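Local structure of germination protein (Bacillus megaterium, 6O59) at residues Phe149-Val160 and Phe255-Leu263; Leu171-Val179 and Arg202-Ile210. The protein probably helps spores sense germinants, this chain being the N-terminal domain of the A subunit of the spore germinant receptor GerK3. All coordinates share one frame; numbering follows the deposited sequence.

Contact 1: Phe149-Val160 and Phe255-Leu263; sequences FTESIGTNLAMV and FVDGTPFGL
F255 is the main bump, its ring pushed from the strand end into a hollow formed by F149, N156, L157 and V160. It presents an edge to one face of F149 in a T-shaped pair, centroids 4.9 Å apart and planes at 68°. N156 CB lies 3.6 Å from F255 CD1; on the same side of the ring, L157 CD2 lies near F255 CD2, and V160 CG2 sits 3.7 Å from F255 CZ. With CG1 swung beside its backbone N (chi1 -70°), I153 lays CD1 against the backbone, 3.5 Å from both F255 O and D257 N. The N156 amide ties the helix to the preceding loop: OD1 accepts from T150 N and ND2 donates to T150 O. The loops meet through backbone atoms: G258 N, in the type II turn V256-T259, donates to E151 O (3.0 Å), and P260 CA, at the centre of an inverse gamma turn, makes a CH...O contact with T150 O. The E151 side chain lies beside the P260 ring, OE1 4.0 Å from P260 CG. F149 and V160 touch helix 240-248. Here a helix N-terminus and its preceding loop pack on a beta hairpin of an alpha+beta fold with a five-stranded antiparallel sheet.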
loop_
_atom_site.group_PDB
_atom_site.type_symbol
_atom_site.label_atom_id
_atom_site.label_comp_id
_atom_site.label_asym_id
_atom_site.label_seq_id
_atom_site.Cartn_x
_atom_site.Cartn_y
_atom_site.Cartn_z
ATOM N N PHE A 149 16.532 4.847 -2.954
ATOM C CA PHE A 149 15.899 4.649 -1.669
ATOM C C PHE A 149 16.522 5.563 -0.603
ATOM O O PHE A 149 17.685 5.945 -0.708
ATOM C CB PHE A 149 16.026 3.189 -1.257
ATOM C CG PHE A 149 15.138 2.244 -2.031
ATOM C CD1 PHE A 149 13.754 2.406 -2.037
ATOM C CD2 PHE A 149 15.671 1.123 -2.660
ATOM C CE1 PHE A 149 12.926 1.494 -2.701
ATOM C CE2 PHE A 149 14.845 0.213 -3.327
ATOM C CZ PHE A 149 13.478 0.408 -3.346
ATOM N N THR A 150 15.728 5.912 0.410
ATOM C CA THR A 150 16.107 6.762 1.539
ATOM C C THR A 150 16.134 5.930 2.840
ATOM O O THR A 150 15.928 4.709 2.815
ATOM C CB THR A 150 15.118 7.942 1.658
ATOM O OG1 THR A 150 13.805 7.444 1.942
ATOM C CG2 THR A 150 15.079 8.796 0.416
ATOM N N GLU A 151 16.331 6.617 3.986
ATOM C CA GLU A 151 16.364 6.011 5.320
ATOM C C GLU A 151 14.936 5.724 5.842
ATOM O O GLU A 151 14.787 4.999 6.839
ATOM C CB GLU A 151 17.120 6.916 6.303
ATOM C CG GLU A 151 18.436 7.473 5.783
ATOM C CD GLU A 151 19.658 7.226 6.653
ATOM O OE1 GLU A 151 20.692 6.789 6.099
ATOM O OE2 GLU A 151 19.588 7.469 7.881
ATOM N N SER A 152 13.896 6.259 5.147
ATOM C CA SER A 152 12.483 6.113 5.512
ATOM C C SER A 152 11.803 4.942 4.806
ATOM O O SER A 152 11.742 4.944 3.578
ATOM C CB SER A 152 11.732 7.405 5.186
ATOM O OG SER A 152 10.345 7.284 5.451
ATOM N N ILE A 153 11.228 3.990 5.579
ATOM C CA ILE A 153 10.481 2.843 5.043
ATOM C C ILE A 153 9.311 3.376 4.198
ATOM O O ILE A 153 9.161 2.952 3.049
ATOM C CB ILE A 153 9.974 1.836 6.131
ATOM C CG1 ILE A 153 11.123 1.058 6.774
ATOM C CG2 ILE A 153 8.923 0.854 5.568
ATOM C CD1 ILE A 153 10.687 0.131 7.932
ATOM N N GLY A 154 8.525 4.297 4.770
ATOM C CA GLY A 154 7.357 4.893 4.126
ATOM C C GLY A 154 7.627 5.429 2.740
ATOM O O GLY A 154 6.858 5.157 1.813
ATOM N N THR A 155 8.743 6.161 2.594
ATOM C CA THR A 155 9.203 6.743 1.336
ATOM C C THR A 155 9.589 5.622 0.366
ATOM O O THR A 155 9.182 5.653 -0.793
ATOM C CB THR A 155 10.366 7.702 1.607
ATOM O OG1 THR A 155 9.949 8.715 2.531
ATOM C CG2 THR A 155 10.882 8.354 0.346
ATOM N N ASN A 156 10.344 4.621 0.854
ATOM C CA ASN A 156 10.803 3.465 0.076
ATOM C C ASN A 156 9.626 2.620 -0.460
ATOM O O ASN A 156 9.647 2.243 -1.629
ATOM C CB ASN A 156 11.746 2.601 0.923
ATOM C CG ASN A 156 13.055 3.279 1.267
ATOM O OD1 ASN A 156 13.428 4.306 0.698
ATOM N ND2 ASN A 156 13.779 2.724 2.228
ATOM N N LEU A 157 8.604 2.358 0.379
ATOM C CA LEU A 157 7.412 1.594 -0.022
ATOM C C LEU A 157 6.675 2.293 -1.145
ATOM O O LEU A 157 6.297 1.647 -2.127
ATOM C CB LEU A 157 6.433 1.372 1.141
ATOM C CG LEU A 157 6.957 0.772 2.436
ATOM C CD1 LEU A 157 5.814 0.556 3.408
ATOM C CD2 LEU A 157 7.809 -0.496 2.188
ATOM N N ALA A 158 6.513 3.630 -1.001
ATOM C CA ALA A 158 5.866 4.507 -1.961
ATOM C C ALA A 158 6.598 4.452 -3.319
ATOM O O ALA A 158 5.948 4.396 -4.364
ATOM C CB ALA A 158 5.825 5.927 -1.409
ATOM N N MET A 159 7.947 4.393 -3.296
ATOM C CA MET A 159 8.761 4.320 -4.507
ATOM C C MET A 159 8.468 3.046 -5.289
ATOM O O MET A 159 8.300 3.134 -6.500
ATOM C CB MET A 159 10.262 4.439 -4.180
ATOM C CG MET A 159 10.631 5.838 -3.682
ATOM S SD MET A 159 12.364 6.081 -3.249
ATOM C CE MET A 159 12.961 6.607 -4.784
ATOM N N VAL A 160 8.341 1.893 -4.607
ATOM C CA VAL A 160 8.036 0.597 -5.228
ATOM C C VAL A 160 6.597 0.632 -5.800
ATOM O O VAL A 160 6.392 0.291 -6.971
ATOM C CB VAL A 160 8.235 -0.595 -4.247
ATOM C CG1 VAL A 160 7.819 -1.910 -4.901
ATOM C CG2 VAL A 160 9.674 -0.675 -3.729
ATOM N N PHE A 255 12.470 -3.984 3.685
ATOM C CA PHE A 255 12.870 -2.617 4.002
ATOM C C PHE A 255 13.025 -2.477 5.501
ATOM O O PHE A 255 12.056 -2.662 6.246
ATOM C CB PHE A 255 11.872 -1.581 3.454
ATOM C CG PHE A 255 11.880 -1.529 1.953
ATOM C CD1 PHE A 255 12.873 -0.840 1.275
ATOM C CD2 PHE A 255 10.921 -2.219 1.210
ATOM C CE1 PHE A 255 12.894 -0.817 -0.105
ATOM C CE2 PHE A 255 10.928 -2.171 -0.179
ATOM C CZ PHE A 255 11.911 -1.466 -0.826
ATOM N N VAL A 256 14.263 -2.195 5.940
ATOM C CA VAL A 256 14.618 -2.005 7.344
ATOM C C VAL A 256 14.706 -0.496 7.636
ATOM O O VAL A 256 15.274 0.256 6.840
ATOM C CB VAL A 256 15.935 -2.742 7.680
ATOM C CG1 VAL A 256 16.232 -2.695 9.176
ATOM C CG2 VAL A 256 15.889 -4.187 7.186
ATOM N N ASP A 257 14.130 -0.066 8.772
ATOM C CA ASP A 257 14.134 1.319 9.223
ATOM C C ASP A 257 15.566 1.826 9.398
ATOM O O ASP A 257 16.381 1.200 10.091
ATOM C CB ASP A 257 13.343 1.446 10.535
ATOM C CG ASP A 257 13.061 2.861 11.005
ATOM O OD1 ASP A 257 13.008 3.770 10.156
ATOM O OD2 ASP A 257 12.853 3.051 12.218
ATOM N N GLY A 258 15.872 2.920 8.703
ATOM C CA GLY A 258 17.186 3.553 8.734
ATOM C C GLY A 258 18.176 3.095 7.676
ATOM O O GLY A 258 19.227 3.730 7.524
ATOM N N THR A 259 17.881 1.994 6.935
ATOM C CA THR A 259 18.809 1.517 5.903
ATOM C C THR A 259 18.376 2.064 4.532
ATOM O O THR A 259 17.244 1.837 4.110
ATOM C CB THR A 259 18.988 -0.004 5.914
ATOM O OG1 THR A 259 17.890 -0.637 5.274
ATOM C CG2 THR A 259 19.199 -0.556 7.305
ATOM N N PRO A 260 19.267 2.784 3.810
ATOM C CA PRO A 260 18.851 3.400 2.532
ATOM C C PRO A 260 18.919 2.460 1.311
ATOM O O PRO A 260 19.438 2.834 0.244
ATOM C CB PRO A 260 19.800 4.599 2.403
ATOM C CG PRO A 260 21.022 4.170 3.109
ATOM C CD PRO A 260 20.649 3.171 4.167
ATOM N N PHE A 261 18.352 1.253 1.460
ATOM C CA PHE A 261 18.291 0.249 0.395
ATOM C C PHE A 261 17.263 -0.850 0.668
ATOM O O PHE A 261 16.828 -1.057 1.804
ATOM C CB PHE A 261 19.665 -0.392 0.111
ATOM C CG PHE A 261 20.501 -0.716 1.315
ATOM C CD1 PHE A 261 20.235 -1.842 2.085
ATOM C CD2 PHE A 261 21.585 0.082 1.662
ATOM C CE1 PHE A 261 21.011 -2.138 3.212
ATOM C CE2 PHE A 261 22.357 -0.213 2.791
ATOM C CZ PHE A 261 22.070 -1.326 3.551
ATOM N N GLY A 262 16.861 -1.517 -0.406
ATOM C CA GLY A 262 15.949 -2.649 -0.357
ATOM C C GLY A 262 16.771 -3.911 -0.246
ATOM O O GLY A 262 17.887 -3.962 -0.769
ATOM N N LEU A 263 16.268 -4.912 0.475
ATOM C CA LEU A 263 16.982 -6.179 0.617
ATOM C C LEU A 263 16.191 -7.259 -0.099
ATOM O O LEU A 263 15.032 -7.511 0.244
ATOM C CB LEU A 263 17.233 -6.535 2.096
ATOM C CG LEU A 263 18.068 -5.526 2.889
ATOM C CD1 LEU A 263 18.090 -5.869 4.354
ATOM C CD2 LEU A 263 19.488 -5.424 2.342
#

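Contact 2: Leu171-Val179 and Arg202-Ile210; sequences LESMKIGRV and RKRLKNIDI
I176 and M174 pack an outermost strand, 169-176, of an antiparallel sheet against the C-terminal end of helix 195-206, a strand-helix layer of an alpha+beta fold, with local axes 9.2 Å apart and inclined at 40°. The tight part centres on I176. Its CD1 enters a notch between I208 and I210, 3.7 Å from I208 CG2 and equally far from I210 CB; I176 and I208 run side by side, whereas I210 crosses at about a right angle. The other branch, CG2, lies anti to the carbonyl carbon and rests on the helix backbone, 3.4 Å from L205 O. M174, bent at chi3 (-73°), brings CE over the last turn, near R202 O, L205 CB and K206 CD.

Toward solvent the contact thins to polar links. K206 curls back through bends at chi2 and chi3, and its NZ donates to K175 O from above the carbonyl plane. Exposed K175 forms a salt bridge with D183 through NZ. At one end E172 and R202 form a salt bridge: OE1 offers its syn lone pair to NE at 2.8 Å and receives a weak second bond from NH1, with the carboxylate and guanidinium planes turned 50° apart. At the other end exposed R178 forms a second salt bridge with D209, at the N-cap position of the next helix, NE donating to OD2 (2.9 Å) from above the carboxylate plane. Between these ends a water bridges the two segments, accepting from G177 N at 2.9 Å and donating to K206 O and I208 O.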
loop_
_atom_site.group_PDB
_atom_site.type_symbol
_atom_site.label_atom_id
_atom_site.label_comp_id
_atom_site.label_asym_id
_atom_site.label_seq_id
_atom_site.Cartn_x
_atom_site.Cartn_y
_atom_site.Cartn_z
ATOM N N LEU A 171 2.240 -6.083 1.402
ATOM C CA LEU A 171 3.191 -5.479 2.357
ATOM C C LEU A 171 2.848 -5.891 3.794
ATOM O O LEU A 171 1.709 -5.708 4.213
ATOM C CB LEU A 171 3.181 -3.941 2.233
ATOM C CG LEU A 171 4.001 -3.264 1.106
ATOM C CD1 LEU A 171 3.514 -3.628 -0.284
ATOM C CD2 LEU A 171 3.898 -1.770 1.217
ATOM N N GLU A 172 3.823 -6.463 4.532
ATOM C CA GLU A 172 3.713 -7.027 5.873
ATOM C C GLU A 172 4.713 -6.321 6.770
ATOM O O GLU A 172 5.923 -6.423 6.548
ATOM C CB GLU A 172 3.982 -8.547 5.808
ATOM C CG GLU A 172 3.478 -9.324 6.998
ATOM C CD GLU A 172 3.937 -10.769 7.045
ATOM O OE1 GLU A 172 3.956 -11.433 5.979
ATOM O OE2 GLU A 172 4.278 -11.241 8.154
ATOM N N SER A 173 4.204 -5.551 7.729
ATOM C CA SER A 173 5.021 -4.826 8.695
ATOM C C SER A 173 5.278 -5.679 9.919
ATOM O O SER A 173 4.392 -6.407 10.366
ATOM C CB SER A 173 4.358 -3.515 9.086
ATOM O OG SER A 173 4.442 -2.633 7.978
ATOM N N MET A 174 6.506 -5.639 10.434
ATOM C CA MET A 174 6.881 -6.420 11.616
ATOM C C MET A 174 8.021 -5.727 12.379
ATOM O O MET A 174 8.608 -4.758 11.891
ATOM C CB MET A 174 7.212 -7.902 11.274
ATOM C CG MET A 174 8.376 -8.098 10.330
ATOM S SD MET A 174 8.282 -9.660 9.418
ATOM C CE MET A 174 8.688 -10.883 10.753
ATOM N N LYS A 175 8.265 -6.194 13.609
ATOM C CA LYS A 175 9.291 -5.695 14.513
ATOM C C LYS A 175 10.251 -6.827 14.775
ATOM O O LYS A 175 9.913 -7.790 15.457
ATOM C CB LYS A 175 8.675 -5.134 15.811
ATOM C CG LYS A 175 8.124 -3.731 15.624
ATOM C CD LYS A 175 7.456 -3.186 16.871
ATOM C CE LYS A 175 6.525 -2.017 16.593
ATOM N NZ LYS A 175 7.231 -0.726 16.380
ATOM N N ILE A 176 11.422 -6.752 14.153
ATOM C CA ILE A 176 12.458 -7.769 14.291
ATOM C C ILE A 176 13.615 -7.163 15.073
ATOM O O ILE A 176 13.760 -5.949 15.098
ATOM C CB ILE A 176 12.906 -8.341 12.921
ATOM C CG1 ILE A 176 13.585 -7.268 12.050
ATOM C CG2 ILE A 176 11.724 -8.984 12.187
ATOM C CD1 ILE A 176 14.638 -7.769 11.155
ATOM N N GLY A 177 14.413 -8.002 15.706
ATOM C CA GLY A 177 15.566 -7.551 16.466
ATOM C C GLY A 177 15.908 -8.488 17.598
ATOM O O GLY A 177 15.007 -9.025 18.259
ATOM N N ARG A 178 17.227 -8.671 17.827
ATOM C CA ARG A 178 17.733 -9.535 18.880
ATOM C C ARG A 178 17.604 -8.851 20.253
ATOM O O ARG A 178 16.829 -9.340 21.087
ATOM C CB ARG A 178 19.179 -9.979 18.594
ATOM C CG ARG A 178 19.620 -11.120 19.510
ATOM C CD ARG A 178 20.960 -11.728 19.152
ATOM N NE ARG A 178 22.045 -10.750 19.187
ATOM C CZ ARG A 178 22.778 -10.457 20.256
ATOM N NH1 ARG A 178 22.552 -11.067 21.418
ATOM N NH2 ARG A 178 23.742 -9.554 20.177
ATOM N N VAL A 179 18.333 -7.727 20.480
ATOM C CA VAL A 179 18.333 -7.012 21.773
ATOM C C VAL A 179 17.159 -6.004 21.836
ATOM O O VAL A 179 16.365 -6.037 22.785
ATOM C CB VAL A 179 19.704 -6.332 22.063
ATOM C CG1 VAL A 179 19.699 -5.643 23.419
ATOM C CG2 VAL A 179 20.845 -7.346 21.991
ATOM N N ARG A 202 9.889 -15.240 6.103
ATOM C CA ARG A 202 9.187 -14.556 7.192
ATOM C C ARG A 202 9.609 -15.142 8.550
ATOM O O ARG A 202 9.944 -14.376 9.459
ATOM C CB ARG A 202 7.669 -14.665 6.980
ATOM C CG ARG A 202 6.807 -13.947 8.025
ATOM C CD ARG A 202 5.371 -14.417 7.939
ATOM N NE ARG A 202 4.749 -14.044 6.664
ATOM C CZ ARG A 202 3.854 -14.781 6.013
ATOM N NH1 ARG A 202 3.353 -14.361 4.859
ATOM N NH2 ARG A 202 3.447 -15.941 6.513
ATOM N N LYS A 203 9.617 -16.491 8.663
ATOM C CA LYS A 203 10.026 -17.269 9.838
ATOM C C LYS A 203 11.467 -16.906 10.240
ATOM O O LYS A 203 11.698 -16.599 11.404
ATOM C CB LYS A 203 9.884 -18.775 9.535
ATOM C CG LYS A 203 10.467 -19.746 10.562
ATOM C CD LYS A 203 10.564 -21.154 9.979
ATOM C CE LYS A 203 11.556 -22.024 10.712
ATOM N NZ LYS A 203 11.685 -23.365 10.080
ATOM N N ARG A 204 12.411 -16.887 9.279
ATOM C CA ARG A 204 13.819 -16.550 9.519
ATOM C C ARG A 204 13.975 -15.122 10.010
ATOM O O ARG A 204 14.770 -14.879 10.918
ATOM C CB ARG A 204 14.679 -16.754 8.254
ATOM C CG ARG A 204 14.861 -18.205 7.820
ATOM C CD ARG A 204 15.522 -19.083 8.867
ATOM N NE ARG A 204 16.218 -20.231 8.277
ATOM C CZ ARG A 204 15.622 -21.354 7.879
ATOM N NH1 ARG A 204 14.301 -21.482 7.966
ATOM N NH2 ARG A 204 16.339 -22.349 7.373
ATOM N N LEU A 205 13.233 -14.180 9.397
ATOM C CA LEU A 205 13.264 -12.755 9.722
ATOM C C LEU A 205 12.903 -12.499 11.168
ATOM O O LEU A 205 13.623 -11.779 11.858
ATOM C CB LEU A 205 12.307 -11.979 8.816
ATOM C CG LEU A 205 12.901 -11.384 7.563
ATOM C CD1 LEU A 205 11.912 -10.462 6.921
ATOM C CD2 LEU A 205 14.168 -10.597 7.866
ATOM N N LYS A 206 11.817 -13.122 11.633
ATOM C CA LYS A 206 11.306 -12.999 12.989
ATOM C C LYS A 206 12.402 -13.255 14.055
ATOM O O LYS A 206 12.389 -12.603 15.108
ATOM C CB LYS A 206 10.118 -13.967 13.180
ATOM C CG LYS A 206 9.277 -13.744 14.448
ATOM C CD LYS A 206 8.471 -12.427 14.436
ATOM C CE LYS A 206 9.003 -11.409 15.423
ATOM N NZ LYS A 206 8.352 -10.084 15.253
ATOM N N ASN A 207 13.359 -14.159 13.763
ATOM C CA ASN A 207 14.433 -14.521 14.692
ATOM C C ASN A 207 15.839 -14.108 14.196
ATOM O O ASN A 207 16.836 -14.510 14.806
ATOM C CB ASN A 207 14.404 -16.032 14.962
ATOM C CG ASN A 207 13.032 -16.586 15.264
ATOM O OD1 ASN A 207 12.382 -17.194 14.402
ATOM N ND2 ASN A 207 12.564 -16.387 16.491
ATOM N N ILE A 208 15.926 -13.303 13.120
ATOM C CA ILE A 208 17.210 -12.865 12.558
ATOM C C ILE A 208 17.866 -11.790 13.446
ATOM O O ILE A 208 17.170 -11.002 14.106
ATOM C CB ILE A 208 17.058 -12.366 11.075
ATOM C CG1 ILE A 208 18.386 -12.517 10.287
ATOM C CG2 ILE A 208 16.502 -10.929 10.967
ATOM C CD1 ILE A 208 18.301 -12.264 8.739
ATOM N N ASP A 209 19.210 -11.776 13.453
ATOM C CA ASP A 209 20.012 -10.740 14.094
ATOM C C ASP A 209 20.431 -9.829 12.948
ATOM O O ASP A 209 21.524 -9.951 12.385
ATOM C CB ASP A 209 21.198 -11.312 14.889
ATOM C CG ASP A 209 21.997 -10.300 15.697
ATOM O OD1 ASP A 209 21.714 -9.077 15.583
ATOM O OD2 ASP A 209 22.906 -10.728 16.445
ATOM N N ILE A 210 19.493 -8.968 12.552
ATOM C CA ILE A 210 19.602 -8.050 11.430
ATOM C C ILE A 210 20.837 -7.146 11.521
ATOM O O ILE A 210 21.433 -6.839 10.494
ATOM C CB ILE A 210 18.281 -7.239 11.276
ATOM C CG1 ILE A 210 18.190 -6.520 9.898
ATOM C CG2 ILE A 210 18.015 -6.288 12.445
ATOM C CD1 ILE A 210 18.377 -7.407 8.695
HETATM O O HOH W 1 14.443 -10.837 15.338
#

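How the contacts relate
Both contacts are built on the same five-stranded antiparallel sheet, with centres about 16 Å apart. Contact 2 is nested inside the chain loop that contact 1 closes: helix 153-163 leads directly into strand 169-176, an outermost strand of the sheet. They touch at two points. L157 CD1 of contact 1 packs on L171 CD2 of contact 2 at 3.7 Å, and V256 CG2 lies 4.3 Å from I210 CG1. Strand 182-189 lies between strands 169-176 and 252-256 and pairs with both; its T185 and M187 touch I153, L157 and F255 of contact 1, while V184 and L186 touch M174, I176 and L205 of contact 2; M187 also touches L171. No ligand accompanies either contact.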